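Local coordinates for protein Cel44C (Paenibacillus polymyxa, PDB 2YIH) that is an endo-acting xyloglucanase and endoglucanase, this chain being the glycoside hydrolase family 44 part of a much longer multidomain protein, at residues A[110-115]-A[182-187]; A[230-235]-A[280-285]; A[397-402]-A[483-488]. The protein carries 8 engineered substitutions. One frame throughout, in Å; residues are numbered along the deposited sequence.

In the fold
Contacts 1 and 2 belong to the eight-stranded parallel barrel, where strands 181-184 and 227-233 are neighbours, and their centres lie about 12 Å apart. They meet directly: Glu-187 OE2 is 2.6 Å from His-284 ND1 and Glu-187 N is 2.9 Å from Val-232 O, both probable hydrogen bonds. Glu-187 and Tyr-234, one from each contact, line the glycan pocket, and the Tyr-234 side chain comes within about 3 Å of a bound glucose. Contact 3 lies away from the pocket, between the barrel's last helix and the mixed beta sheet; its centre is about 34 Å from that of contact 1 and about 29 Å from that of contact 2.

Contact 1. Residues A[110-115]-A[182-187]; sequences LPMAGY and YALDNE. With BGC (beta-D-glucopyranose), chain B.
Leu-110 and Leu-184 pair in parallel where the third and fourth strands of the TIM barrel give way to the loops of the sugar-binding end. Leu-110 N donates to Ala-183 O at 2.9 Å with an N-H...O angle of 162°, whereas the return bond from Asp-185 N to Leu-110 O is weak, bent to 126°. Asp-185 N also bonds weakly to Ala-183 O, closing an inverse gamma turn centred on Leu-184, so its N-H lies between two acceptors. Beyond it the Asp-185 carboxylate takes over. Its CG stands anti to the backbone N (chi1 -155°), which carries OD2 to two backbone N-H groups: its anti lone pair receives Met-112 N at 2.8 Å, and Ala-113 N adds a weak bond at 3.2 Å. OD1 accepts Asn-186 N, Thr-51 OG1 and Trp-191 NE1, so both oxygens of this buried group are held. Apolar contacts flank the polar core, with Met-112 SD 3.9 Å from Leu-184 CB and Leu-110 CD1 3.8 Å from Tyr-182 CB. Farther on, Glu-187 OE1 approaches glucose O4 to 2.6 Å. Outside the barrel, helix 205-222 packs on Leu-110, Met-112 and Leu-184, and helix 159-170 covers Leu-110 and Tyr-182; at the sugar-binding end, helix 48-51 meets Ala-113.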
ATOM      1  N   LEU A 110      -5.752 -13.033   5.620  1.00  7.17           N
ATOM      2  CA  LEU A 110      -6.136 -14.344   6.202  1.00  7.31           C
ATOM      3  C   LEU A 110      -5.218 -14.555   7.385  1.00  7.42           C
ATOM      4  O   LEU A 110      -4.113 -13.993   7.424  1.00  7.50           O
ATOM      5  CB  LEU A 110      -5.910 -15.462   5.174  1.00  7.43           C
ATOM      6  CG  LEU A 110      -6.796 -15.321   3.921  1.00  7.36           C
ATOM      7  CD1 LEU A 110      -6.512 -16.488   2.992  1.00  7.67           C
ATOM      8  CD2 LEU A 110      -8.257 -15.329   4.330  1.00  7.47           C
ATOM      9  N   PRO A 111      -5.661 -15.346   8.376  1.00  7.55           N
ATOM     10  CA  PRO A 111      -4.867 -15.436   9.628  1.00  7.90           C
ATOM     11  C   PRO A 111      -3.776 -16.525   9.534  1.00  8.32           C
ATOM     12  O   PRO A 111      -4.047 -17.619   9.014  1.00  8.92           O
ATOM     13  CB  PRO A 111      -5.918 -15.873  10.673  1.00  7.68           C
ATOM     14  CG  PRO A 111      -6.910 -16.704   9.848  1.00  7.81           C
ATOM     15  CD  PRO A 111      -6.986 -15.999   8.479  1.00  7.84           C
ATOM     16  N   MET A 112      -2.606 -16.265  10.126  1.00  8.60           N
ATOM     17  CA  MET A 112      -1.519 -17.242  10.058  1.00  9.40           C
ATOM     18  C   MET A 112      -0.738 -17.345  11.382  1.00  9.87           C
ATOM     19  O   MET A 112       0.107 -18.215  11.544  1.00 11.01           O
ATOM     20  CB  MET A 112      -0.596 -16.871   8.871  1.00  9.68           C
ATOM     21  CG  MET A 112       0.153 -18.010   8.286  1.00  9.75           C
ATOM     22  SD  MET A 112       1.157 -17.535   6.860  1.00  9.57           S
ATOM     23  CE  MET A 112       2.125 -16.169   7.511  1.00  9.63           C
ATOM     24  N   ALA A 113      -1.003 -16.454  12.332  1.00  9.45           N
ATOM     25  CA  ALA A 113      -0.229 -16.474  13.569  1.00  9.30           C
ATOM     26  C   ALA A 113      -0.604 -17.665  14.443  1.00  9.55           C
ATOM     27  O   ALA A 113       0.198 -18.082  15.294  1.00 10.08           O
ATOM     28  CB  ALA A 113      -0.371 -15.123  14.347  1.00  9.25           C
ATOM     29  N   GLY A 114      -1.820 -18.181  14.247  1.00  9.28           N
ATOM     30  CA  GLY A 114      -2.192 -19.538  14.643  1.00  8.63           C
ATOM     31  C   GLY A 114      -3.531 -19.635  15.378  1.00  8.51           C
ATOM     32  O   GLY A 114      -4.103 -20.739  15.502  1.00  8.14           O
ATOM     33  N   TYR A 115      -4.006 -18.510  15.910  1.00  8.55           N
ATOM     34  CA  TYR A 115      -5.302 -18.447  16.594  1.00  8.60           C
ATOM     35  C   TYR A 115      -6.089 -17.196  16.224  1.00  8.56           C
ATOM     36  O   TYR A 115      -5.495 -16.157  15.859  1.00  8.92           O
ATOM     37  CB  TYR A 115      -5.096 -18.417  18.127  1.00  9.07           C
ATOM     38  CG  TYR A 115      -4.332 -19.631  18.666  1.00  9.69           C
ATOM     39  CD1 TYR A 115      -2.933 -19.675  18.619  1.00 10.36           C
ATOM     40  CD2 TYR A 115      -5.019 -20.731  19.182  1.00  9.65           C
ATOM     41  CE1 TYR A 115      -2.233 -20.790  19.091  1.00 11.35           C
ATOM     42  CE2 TYR A 115      -4.326 -21.842  19.681  1.00 10.71           C
ATOM     43  CZ  TYR A 115      -2.952 -21.884  19.572  1.00 11.82           C
ATOM     44  OH  TYR A 115      -2.250 -22.945  20.134  1.00 12.75           O
ATOM     45  N   TYR A 182      -5.355 -12.284  -1.499  1.00  7.41           N
ATOM     46  CA  TYR A 182      -5.340 -12.679  -0.086  1.00  7.69           C
ATOM     47  C   TYR A 182      -3.945 -12.470   0.447  1.00  7.87           C
ATOM     48  O   TYR A 182      -2.971 -12.816  -0.240  1.00  8.19           O
ATOM     49  CB  TYR A 182      -5.718 -14.163   0.117  1.00  7.69           C
ATOM     50  CG  TYR A 182      -7.140 -14.471  -0.303  1.00  7.77           C
ATOM     51  CD1 TYR A 182      -8.214 -14.098   0.481  1.00  7.89           C
ATOM     52  CD2 TYR A 182      -7.397 -15.082  -1.529  1.00  8.38           C
ATOM     53  CE1 TYR A 182      -9.520 -14.321   0.046  1.00  8.34           C
ATOM     54  CE2 TYR A 182      -8.702 -15.339  -1.954  1.00  8.35           C
ATOM     55  CZ  TYR A 182      -9.744 -15.010  -1.132  1.00  8.15           C
ATOM     56  OH  TYR A 182     -11.040 -15.237  -1.536  1.00  8.70           O
ATOM     57  N   ALA A 183      -3.850 -11.962   1.680  1.00  7.25           N
ATOM     58  CA  ALA A 183      -2.553 -11.681   2.287  1.00  7.49           C
ATOM     59  C   ALA A 183      -2.329 -12.680   3.417  1.00  7.57           C
ATOM     60  O   ALA A 183      -3.282 -13.038   4.148  1.00  8.12           O
ATOM     61  CB  ALA A 183      -2.502 -10.214   2.859  1.00  7.77           C
ATOM     62  N   LEU A 184      -1.066 -13.088   3.541  1.00  6.77           N
ATOM     63  CA  LEU A 184      -0.621 -14.035   4.551  1.00  6.99           C
ATOM     64  C   LEU A 184      -0.379 -13.273   5.871  1.00  6.87           C
ATOM     65  O   LEU A 184       0.746 -12.985   6.243  1.00  7.24           O
ATOM     66  CB  LEU A 184       0.646 -14.784   4.072  1.00  7.17           C
ATOM     67  CG  LEU A 184       0.474 -15.508   2.722  1.00  7.65           C
ATOM     68  CD1 LEU A 184       1.865 -16.068   2.304  1.00  8.21           C
ATOM     69  CD2 LEU A 184      -0.546 -16.653   2.811  1.00  7.92           C
ATOM     70  N   ASP A 185      -1.482 -13.037   6.584  1.00  6.64           N
ATOM     71  CA  ASP A 185      -1.472 -12.340   7.881  1.00  6.80           C
ATOM     72  C   ASP A 185      -0.858 -10.926   7.690  1.00  6.82           C
ATOM     73  O   ASP A 185      -0.986 -10.324   6.607  1.00  6.71           O
ATOM     74  CB  ASP A 185      -0.733 -13.192   8.917  1.00  6.74           C
ATOM     75  CG  ASP A 185      -1.170 -12.885  10.357  1.00  6.65           C
ATOM     76  OD1 ASP A 185      -0.781 -11.822  10.885  1.00  6.90           O
ATOM     77  OD2 ASP A 185      -1.924 -13.688  10.902  1.00  6.77           O
ATOM     78  N   ASN A 186      -0.170 -10.418   8.720  1.00  6.61           N
ATOM     79  CA  ASN A 186       0.220  -9.023   8.798  1.00  6.89           C
ATOM     80  C   ASN A 186       1.416  -8.928   9.733  1.00  6.99           C
ATOM     81  O   ASN A 186       1.311  -9.334  10.904  1.00  7.60           O
ATOM     82  CB  ASN A 186      -0.948  -8.181   9.374  1.00  6.94           C
ATOM     83  CG  ASN A 186      -0.595  -6.704   9.500  1.00  7.23           C
ATOM     84  OD1 ASN A 186      -0.284  -6.221  10.611  1.00  8.70           O
ATOM     85  ND2 ASN A 186      -0.580  -6.007   8.390  1.00  6.30           N
ATOM     86  N   GLU A 187       2.530  -8.418   9.216  1.00  7.27           N
ATOM     87  CA  GLU A 187       3.707  -8.065  10.036  1.00  7.33           C
ATOM     88  C   GLU A 187       4.146  -9.193  10.993  1.00  7.47           C
ATOM     89  O   GLU A 187       4.205  -8.981  12.240  1.00  7.47           O
ATOM     90  CB  GLU A 187       3.460  -6.749  10.826  1.00  7.35           C
ATOM     91  CG  GLU A 187       3.179  -5.581   9.852  1.00  7.40           C
ATOM     92  CD  GLU A 187       3.036  -4.207  10.500  1.00  7.83           C
ATOM     93  OE1 GLU A 187       2.997  -4.088  11.775  1.00  8.01           O
ATOM     94  OE2 GLU A 187       2.990  -3.216   9.690  1.00  7.72           O
TER
HETATM   95  C2  BGC B   5       4.497  -1.151  15.854  0.50 20.98           C
HETATM   96  C3  BGC B   5       3.489  -2.030  15.109  0.50 20.84           C
HETATM   97  C4  BGC B   5       2.935  -1.265  13.908  0.50 20.56           C
HETATM   98  C5  BGC B   5       4.036  -0.610  13.076  0.50 21.11           C
HETATM   99  C6  BGC B   5       3.372   0.327  12.068  0.50 21.27           C
HETATM  100  C1  BGC B   5       5.579  -0.692  14.878  0.50 21.25           C
HETATM  101  O2  BGC B   5       5.108  -1.865  16.938  0.50 22.32           O
HETATM  102  O3  BGC B   5       2.398  -2.395  15.969  0.50 20.21           O
HETATM  103  O4  BGC B   5       2.098  -2.063  13.055  0.50 19.15           O
HETATM  104  O5  BGC B   5       4.924   0.132  13.919  0.50 20.58           O
HETATM  105  O6  BGC B   5       2.357   1.120  12.700  0.50 22.28           O

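Contact 2. Residues A[230-235]-A[280-285]; sequences GPVLYG and VFDVHW
One face of the Phe-281 ring carries Pro-231 CD, a CH-pi contact 4.0 Å from the ring centroid and 29° off the normal, while Leu-233 CD1 comes in obliquely. The His-284 imidazole has Val-232 O over one face; Val-232 CG1 lies 3.3 Å from NE2, which bonds weakly to Thr-357 OG1, while ND1 is held by Glu-187. Both rings belong to segment 280-285, on the sixth TIM-barrel strand, whose short axis runs 7° from that of 230-233 on the fifth. Within these segments Gly-230 N bonds to Val-280 O at 3.0 Å and Asp-282 N to Gly-230 O at 2.9 Å, the latter from above the carbonyl plane. A beta bulge follows, the register slipping by one between Pro-231 and Leu-233; it coincides with a cis peptide before Pro-231 and a left-handed backbone at Val-232. Asp-282 O accepts both Val-232 N, weakly, and Leu-233 N at 3.3 Å. His-284 N then bonds to Leu-233 O at 2.7 Å. Asp-282 OD1 is hydrogen-bonded to Thr-357 OG1. Tyr-234, next along, lines the glycan pocket, its OH bonded to Gln-243 OE1. Strand 353-359 flanks 280-285 on its other edge, helix 258-273 covers Pro-231, Leu-233 and Phe-281, and helix 236-241 packs on Leu-233, Val-283 and Trp-285.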
ATOM      1  N   GLY A 230       2.658 -11.815   0.330  1.00  7.64           N
ATOM      2  CA  GLY A 230       3.450 -12.043   1.554  1.00  7.87           C
ATOM      3  C   GLY A 230       4.806 -11.392   1.416  1.00  7.73           C
ATOM      4  O   GLY A 230       5.223 -11.105   0.305  1.00  7.65           O
ATOM      5  N   PRO A 231       5.576 -11.279   2.523  1.00  7.84           N
ATOM      6  CA  PRO A 231       5.237 -11.651   3.880  1.00  7.71           C
ATOM      7  C   PRO A 231       4.637 -10.512   4.695  1.00  7.65           C
ATOM      8  O   PRO A 231       4.423 -10.694   5.903  1.00  8.13           O
ATOM      9  CB  PRO A 231       6.604 -12.086   4.495  1.00  7.65           C
ATOM     10  CG  PRO A 231       7.717 -11.630   3.451  1.00  7.61           C
ATOM     11  CD  PRO A 231       6.944 -10.762   2.428  1.00  7.48           C
ATOM     12  N   VAL A 232       4.284  -9.391   4.042  1.00  7.45           N
ATOM     13  CA  VAL A 232       3.602  -8.261   4.722  1.00  7.10           C
ATOM     14  C   VAL A 232       4.526  -7.667   5.820  1.00  7.05           C
ATOM     15  O   VAL A 232       4.133  -7.493   6.997  1.00  6.89           O
ATOM     16  CB  VAL A 232       2.192  -8.682   5.305  1.00  7.29           C
ATOM     17  CG1 VAL A 232       1.306  -7.455   5.481  1.00  7.69           C
ATOM     18  CG2 VAL A 232       1.471  -9.688   4.343  1.00  7.35           C
ATOM     19  N   LEU A 233       5.780  -7.435   5.459  1.00  7.14           N
ATOM     20  CA  LEU A 233       6.797  -7.060   6.452  1.00  7.63           C
ATOM     21  C   LEU A 233       6.624  -5.628   6.943  1.00  7.66           C
ATOM     22  O   LEU A 233       6.386  -4.703   6.140  1.00  7.55           O
ATOM     23  CB  LEU A 233       8.195  -7.207   5.844  1.00  7.88           C
ATOM     24  CG  LEU A 233       8.540  -8.626   5.384  1.00  8.81           C
ATOM     25  CD1 LEU A 233       9.966  -8.682   4.805  1.00  9.13           C
ATOM     26  CD2 LEU A 233       8.437  -9.652   6.537  1.00  8.89           C
ATOM     27  N   TYR A 234       6.804  -5.412   8.254  1.00  7.82           N
ATOM     28  CA  TYR A 234       6.481  -4.102   8.838  1.00  8.02           C
ATOM     29  C   TYR A 234       7.403  -2.972   8.396  1.00  7.91           C
ATOM     30  O   TYR A 234       7.002  -1.793   8.411  1.00  8.24           O
ATOM     31  CB  TYR A 234       6.452  -4.175  10.379  1.00  7.94           C
ATOM     32  CG  TYR A 234       7.795  -3.938  11.034  1.00  8.21           C
ATOM     33  CD1 TYR A 234       8.234  -2.638  11.362  1.00  8.54           C
ATOM     34  CD2 TYR A 234       8.627  -5.011  11.342  1.00  8.32           C
ATOM     35  CE1 TYR A 234       9.508  -2.434  11.994  1.00  8.78           C
ATOM     36  CE2 TYR A 234       9.883  -4.815  11.964  1.00  8.60           C
ATOM     37  CZ  TYR A 234      10.300  -3.524  12.286  1.00  8.94           C
ATOM     38  OH  TYR A 234      11.534  -3.326  12.879  1.00  8.85           O
ATOM     39  N   GLY A 235       8.660  -3.292   8.077  1.00  8.02           N
ATOM     40  CA  GLY A 235       9.662  -2.241   7.887  1.00  8.30           C
ATOM     41  C   GLY A 235      11.051  -2.842   7.781  1.00  9.10           C
ATOM     42  O   GLY A 235      11.219  -4.056   7.802  1.00  8.74           O
ATOM     43  N   VAL A 280       2.730 -11.847  -4.944  1.00  7.58           N
ATOM     44  CA  VAL A 280       3.096 -10.454  -4.723  1.00  7.19           C
ATOM     45  C   VAL A 280       3.922 -10.360  -3.453  1.00  7.55           C
ATOM     46  O   VAL A 280       3.471 -10.811  -2.388  1.00  7.24           O
ATOM     47  CB  VAL A 280       1.836  -9.557  -4.556  1.00  6.91           C
ATOM     48  CG1 VAL A 280       2.217  -8.072  -4.443  1.00  6.87           C
ATOM     49  CG2 VAL A 280       0.823  -9.787  -5.732  1.00  6.91           C
ATOM     50  N   PHE A 281       5.098  -9.769  -3.580  1.00  7.24           N
ATOM     51  CA  PHE A 281       5.973  -9.561  -2.436  1.00  7.47           C
ATOM     52  C   PHE A 281       5.539  -8.259  -1.812  1.00  7.70           C
ATOM     53  O   PHE A 281       5.478  -7.227  -2.491  1.00  7.39           O
ATOM     54  CB  PHE A 281       7.443  -9.522  -2.861  1.00  8.03           C
ATOM     55  CG  PHE A 281       8.394  -9.466  -1.685  1.00  8.04           C
ATOM     56  CD1 PHE A 281       8.770 -10.630  -1.032  1.00  8.00           C
ATOM     57  CD2 PHE A 281       8.859  -8.239  -1.208  1.00  8.11           C
ATOM     58  CE1 PHE A 281       9.623 -10.576   0.102  1.00  8.33           C
ATOM     59  CE2 PHE A 281       9.705  -8.171  -0.090  1.00  8.25           C
ATOM     60  CZ  PHE A 281      10.069  -9.349   0.573  1.00  8.26           C
ATOM     61  N   ASP A 282       5.157  -8.344  -0.531  1.00  7.56           N
ATOM     62  CA  ASP A 282       4.281  -7.376   0.145  1.00  7.83           C
ATOM     63  C   ASP A 282       5.076  -6.791   1.328  1.00  7.89           C
ATOM     64  O   ASP A 282       5.511  -7.540   2.205  1.00  7.36           O
ATOM     65  CB  ASP A 282       3.066  -8.170   0.644  1.00  8.23           C
ATOM     66  CG  ASP A 282       2.028  -7.319   1.383  1.00  8.58           C
ATOM     67  OD1 ASP A 282       2.405  -6.304   2.000  1.00  9.52           O
ATOM     68  OD2 ASP A 282       0.839  -7.691   1.373  1.00  8.48           O
ATOM     69  N   VAL A 283       5.362  -5.490   1.273  1.00  7.72           N
ATOM     70  CA  VAL A 283       6.006  -4.774   2.394  1.00  8.26           C
ATOM     71  C   VAL A 283       5.181  -3.574   2.888  1.00  7.83           C
ATOM     72  O   VAL A 283       4.337  -3.025   2.169  1.00  7.81           O
ATOM     73  CB  VAL A 283       7.415  -4.271   2.003  1.00  8.44           C
ATOM     74  CG1 VAL A 283       8.315  -5.443   1.628  1.00  8.82           C
ATOM     75  CG2 VAL A 283       7.347  -3.252   0.869  1.00  8.86           C
ATOM     76  N   HIS A 284       5.423  -3.197   4.146  1.00  7.69           N
ATOM     77  CA  HIS A 284       5.003  -1.891   4.669  1.00  7.70           C
ATOM     78  C   HIS A 284       6.209  -0.946   4.756  1.00  7.73           C
ATOM     79  O   HIS A 284       7.335  -1.386   4.974  1.00  8.09           O
ATOM     80  CB  HIS A 284       4.373  -2.095   6.051  1.00  7.36           C
ATOM     81  CG  HIS A 284       3.144  -2.954   5.997  1.00  7.44           C
ATOM     82  ND1 HIS A 284       2.464  -3.377   7.122  1.00  7.38           N
ATOM     83  CD2 HIS A 284       2.437  -3.410   4.932  1.00  7.26           C
ATOM     84  CE1 HIS A 284       1.403  -4.078   6.752  1.00  7.62           C
ATOM     85  NE2 HIS A 284       1.361  -4.108   5.426  1.00  7.69           N
ATOM     86  N   TRP A 285       5.946   0.342   4.621  1.00  8.00           N
ATOM     87  CA  TRP A 285       7.026   1.334   4.605  1.00  8.34           C
ATOM     88  C   TRP A 285       6.581   2.625   5.287  1.00  8.69           C
ATOM     89  O   TRP A 285       5.837   3.431   4.706  1.00  8.75           O
ATOM     90  CB  TRP A 285       7.435   1.597   3.156  1.00  8.64           C
ATOM     91  CG  TRP A 285       8.540   2.617   3.007  1.00  9.35           C
ATOM     92  CD1 TRP A 285       8.414   3.883   2.531  1.00  9.36           C
ATOM     93  CD2 TRP A 285       9.944   2.403   3.219  1.00  9.77           C
ATOM     94  NE1 TRP A 285       9.657   4.501   2.482  1.00  9.58           N
ATOM     95  CE2 TRP A 285      10.610   3.613   2.897  1.00  9.69           C
ATOM     96  CE3 TRP A 285      10.707   1.312   3.672  1.00 10.10           C
ATOM     97  CZ2 TRP A 285      12.018   3.743   2.958  1.00 10.33           C
ATOM     98  CZ3 TRP A 285      12.125   1.456   3.746  1.00 10.73           C
ATOM     99  CH2 TRP A 285      12.743   2.664   3.426  1.00  9.91           C
TER

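Contact 3. Residues A[397-402]-A[483-488]; sequences VNNYVS and NSSQIK
Ser-485 sets its CB over one face of the Tyr-400 ring in a CH-pi contact, 3.7 Å from the centroid and 14° off the ring normal. The methylene is displaced toward the rim, with CZ and CE1 of Tyr-400 as its nearest ring atoms. OG of Ser-485, placed between its own backbone N and carbonyl carbon (chi1 56°), comes 3.9 Å from CB of Asn-399, so one serine touches two successive helix residues. At the far end of the ring, Tyr-400 OH passes 3.7 Å from Ser-485 N. Its hydrogen bond goes to Asp-481 O, anchoring the phenol tip just before segment 483-488. The same aspartate also holds the start of that segment: its OD1 accepts Asn-483 N and, weakly, Ser-484 N. On the helical side, Ser-402 N bonds to Asn-398 O at 3.0 Å, an i to i-4 bond of the first turn from which Tyr-400 projects. Just 168 Å² is buried, a small surface contact. Helix 399-409 follows the eighth barrel strand, and strand 487-493 borders the nine-stranded mixed sheet, so the contact joins barrel to beta domain; Phe-480 of strand 474-481 also touches Tyr-400, and Ile-487 meets Leu-407 of the helix.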
ATOM      1  N   VAL A 397     -10.283  13.359   9.533  1.00 11.32           N
ATOM      2  CA  VAL A 397      -9.917  13.714   8.140  1.00 11.52           C
ATOM      3  C   VAL A 397      -8.396  13.718   7.952  1.00 10.70           C
ATOM      4  O   VAL A 397      -7.641  13.964   8.887  1.00 10.73           O
ATOM      5  CB  VAL A 397     -10.517  15.061   7.685  1.00 12.72           C
ATOM      6  CG1 VAL A 397     -12.050  14.996   7.729  1.00 14.91           C
ATOM      7  CG2 VAL A 397      -9.981  16.207   8.514  1.00 13.19           C
ATOM      8  N   ASN A 398      -7.967  13.376   6.746  1.00  9.56           N
ATOM      9  CA  ASN A 398      -6.559  13.515   6.352  1.00  9.46           C
ATOM     10  C   ASN A 398      -6.615  14.327   5.052  1.00  9.17           C
ATOM     11  O   ASN A 398      -6.399  13.813   3.958  1.00  9.27           O
ATOM     12  CB  ASN A 398      -5.926  12.145   6.067  1.00  9.65           C
ATOM     13  CG  ASN A 398      -5.668  11.292   7.344  1.00  9.83           C
ATOM     14  OD1 ASN A 398      -6.078  11.632   8.509  1.00 10.51           O
ATOM     15  ND2 ASN A 398      -5.041  10.149   7.128  1.00  8.58           N
ATOM     16  N   ASN A 399      -6.844  15.617   5.212  1.00  9.06           N
ATOM     17  CA  ASN A 399      -7.299  16.450   4.096  1.00  8.99           C
ATOM     18  C   ASN A 399      -6.281  16.532   2.978  1.00  8.54           C
ATOM     19  O   ASN A 399      -6.661  16.561   1.822  1.00  8.53           O
ATOM     20  CB  ASN A 399      -7.633  17.866   4.569  1.00  9.52           C
ATOM     21  CG  ASN A 399      -8.905  17.910   5.389  1.00 10.16           C
ATOM     22  OD1 ASN A 399      -9.926  17.288   5.033  1.00 11.13           O
ATOM     23  ND2 ASN A 399      -8.827  18.576   6.531  1.00 10.50           N
ATOM     24  N   TYR A 400      -4.998  16.625   3.329  1.00  8.27           N
ATOM     25  CA  TYR A 400      -3.975  16.804   2.282  1.00  8.12           C
ATOM     26  C   TYR A 400      -3.546  15.487   1.635  1.00  8.48           C
ATOM     27  O   TYR A 400      -3.122  15.469   0.459  1.00  8.28           O
ATOM     28  CB  TYR A 400      -2.803  17.648   2.787  1.00  8.18           C
ATOM     29  CG  TYR A 400      -3.043  19.146   2.651  1.00  8.12           C
ATOM     30  CD1 TYR A 400      -3.026  19.761   1.402  1.00  8.15           C
ATOM     31  CD2 TYR A 400      -3.373  19.923   3.779  1.00  7.97           C
ATOM     32  CE1 TYR A 400      -3.229  21.134   1.261  1.00  8.25           C
ATOM     33  CE2 TYR A 400      -3.574  21.297   3.658  1.00  8.13           C
ATOM     34  CZ  TYR A 400      -3.559  21.880   2.405  1.00  8.45           C
ATOM     35  OH  TYR A 400      -3.768  23.243   2.275  1.00  8.95           O
ATOM     36  N   VAL A 401      -3.730  14.361   2.341  1.00  8.50           N
ATOM     37  CA  VAL A 401      -3.564  13.057   1.670  1.00  8.57           C
ATOM     38  C   VAL A 401      -4.678  12.851   0.654  1.00  8.49           C
ATOM     39  O   VAL A 401      -4.432  12.447  -0.486  1.00  8.55           O
ATOM     40  CB  VAL A 401      -3.493  11.899   2.700  1.00  8.94           C
ATOM     41  CG1 VAL A 401      -3.453  10.526   1.955  1.00  8.82           C
ATOM     42  CG2 VAL A 401      -2.237  12.074   3.542  1.00  8.61           C
ATOM     43  N   SER A 402      -5.912  13.133   1.056  1.00  8.34           N
ATOM     44  CA  SER A 402      -7.033  12.997   0.141  0.50  8.89           C
ATOM     45  C   SER A 402      -6.825  13.922  -1.052  1.00  9.08           C
ATOM     46  O   SER A 402      -7.135  13.541  -2.171  1.00 10.27           O
ATOM     47  CB  SER A 402      -8.361  13.292   0.848  0.50  8.76           C
ATOM     48  OG  SER A 402      -8.650  12.301   1.837  0.50  8.81           O
ATOM     49  N   ASN A 483      -3.237  27.067   1.053  1.00 15.74           N
ATOM     50  CA  ASN A 483      -4.428  27.853   1.395  1.00 16.37           C
ATOM     51  C   ASN A 483      -5.706  27.033   1.283  1.00 15.10           C
ATOM     52  O   ASN A 483      -6.722  27.366   1.906  1.00 13.47           O
ATOM     53  CB  ASN A 483      -4.540  29.072   0.466  1.00 19.20           C
ATOM     54  CG  ASN A 483      -3.333  29.978   0.564  1.00 21.61           C
ATOM     55  OD1 ASN A 483      -2.696  30.305  -0.453  1.00 25.11           O
ATOM     56  ND2 ASN A 483      -2.942  30.290   1.785  1.00 21.87           N
ATOM     57  N   SER A 484      -5.666  26.002   0.439  1.00 14.24           N
ATOM     58  CA  SER A 484      -6.854  25.222   0.146  1.00 13.77           C
ATOM     59  C   SER A 484      -6.472  23.808  -0.243  1.00 12.36           C
ATOM     60  O   SER A 484      -5.748  23.593  -1.225  1.00 11.60           O
ATOM     61  CB  SER A 484      -7.713  25.837  -0.988  1.00 16.39           C
ATOM     62  OG  SER A 484      -8.994  25.146  -1.070  1.00 19.46           O
ATOM     63  N   SER A 485      -6.973  22.847   0.530  1.00 11.67           N
ATOM     64  CA  SER A 485      -6.793  21.451   0.202  1.00 11.52           C
ATOM     65  C   SER A 485      -7.768  20.954  -0.868  1.00 12.02           C
ATOM     66  O   SER A 485      -7.476  19.960  -1.539  1.00 12.06           O
ATOM     67  CB  SER A 485      -6.881  20.582   1.463  1.00 10.84           C
ATOM     68  OG  SER A 485      -8.120  20.813   2.106  1.00 10.58           O
ATOM     69  N   GLN A 486      -8.900  21.632  -1.071  1.00 12.58           N
ATOM     70  CA  GLN A 486      -9.772  21.281  -2.189  1.00 13.68           C
ATOM     71  C   GLN A 486      -9.061  21.533  -3.506  1.00 14.23           C
ATOM     72  O   GLN A 486      -8.302  22.499  -3.634  1.00 15.35           O
ATOM     73  CB  GLN A 486     -11.059  22.110  -2.183  1.00 15.37           C
ATOM     74  CG  GLN A 486     -12.041  21.675  -1.187  1.00 15.74           C
ATOM     75  CD  GLN A 486     -12.547  20.258  -1.459  1.00 15.96           C
ATOM     76  OE1 GLN A 486     -12.067  19.302  -0.855  1.00 17.64           O
ATOM     77  NE2 GLN A 486     -13.493  20.129  -2.372  1.00 15.84           N
ATOM     78  N   ILE A 487      -9.366  20.724  -4.504  1.00 12.96           N
ATOM     79  CA  ILE A 487      -8.696  20.878  -5.800  1.00 13.82           C
ATOM     80  C   ILE A 487      -9.446  21.975  -6.573  1.00 14.97           C
ATOM     81  O   ILE A 487     -10.633  21.810  -6.880  1.00 17.02           O
ATOM     82  CB  ILE A 487      -8.735  19.592  -6.622  1.00 13.85           C
ATOM     83  CG1 ILE A 487      -8.133  18.377  -5.856  1.00 14.21           C
ATOM     84  CG2 ILE A 487      -8.036  19.785  -7.986  1.00 13.00           C
ATOM     85  CD1 ILE A 487      -6.725  18.565  -5.418  1.00 14.36           C
ATOM     86  N   LYS A 488      -8.800  23.116  -6.812  1.00 13.51           N
ATOM     87  CA  LYS A 488      -9.487  24.201  -7.538  1.00 12.78           C
ATOM     88  C   LYS A 488      -8.976  24.311  -8.967  1.00 12.14           C
ATOM     89  O   LYS A 488      -7.810  24.038  -9.201  1.00 11.27           O
ATOM     90  CB  LYS A 488      -9.225  25.536  -6.851  1.00 13.03           C
ATOM     91  CG  LYS A 488      -9.839  25.672  -5.469  1.00 14.61           C
ATOM     92  CD  LYS A 488      -9.548  27.069  -4.947  1.00 16.15           C
ATOM     93  CE  LYS A 488     -10.161  27.298  -3.547  1.00 18.59           C
ATOM     94  NZ  LYS A 488     -10.462  28.717  -3.281  1.00 20.33           N
TER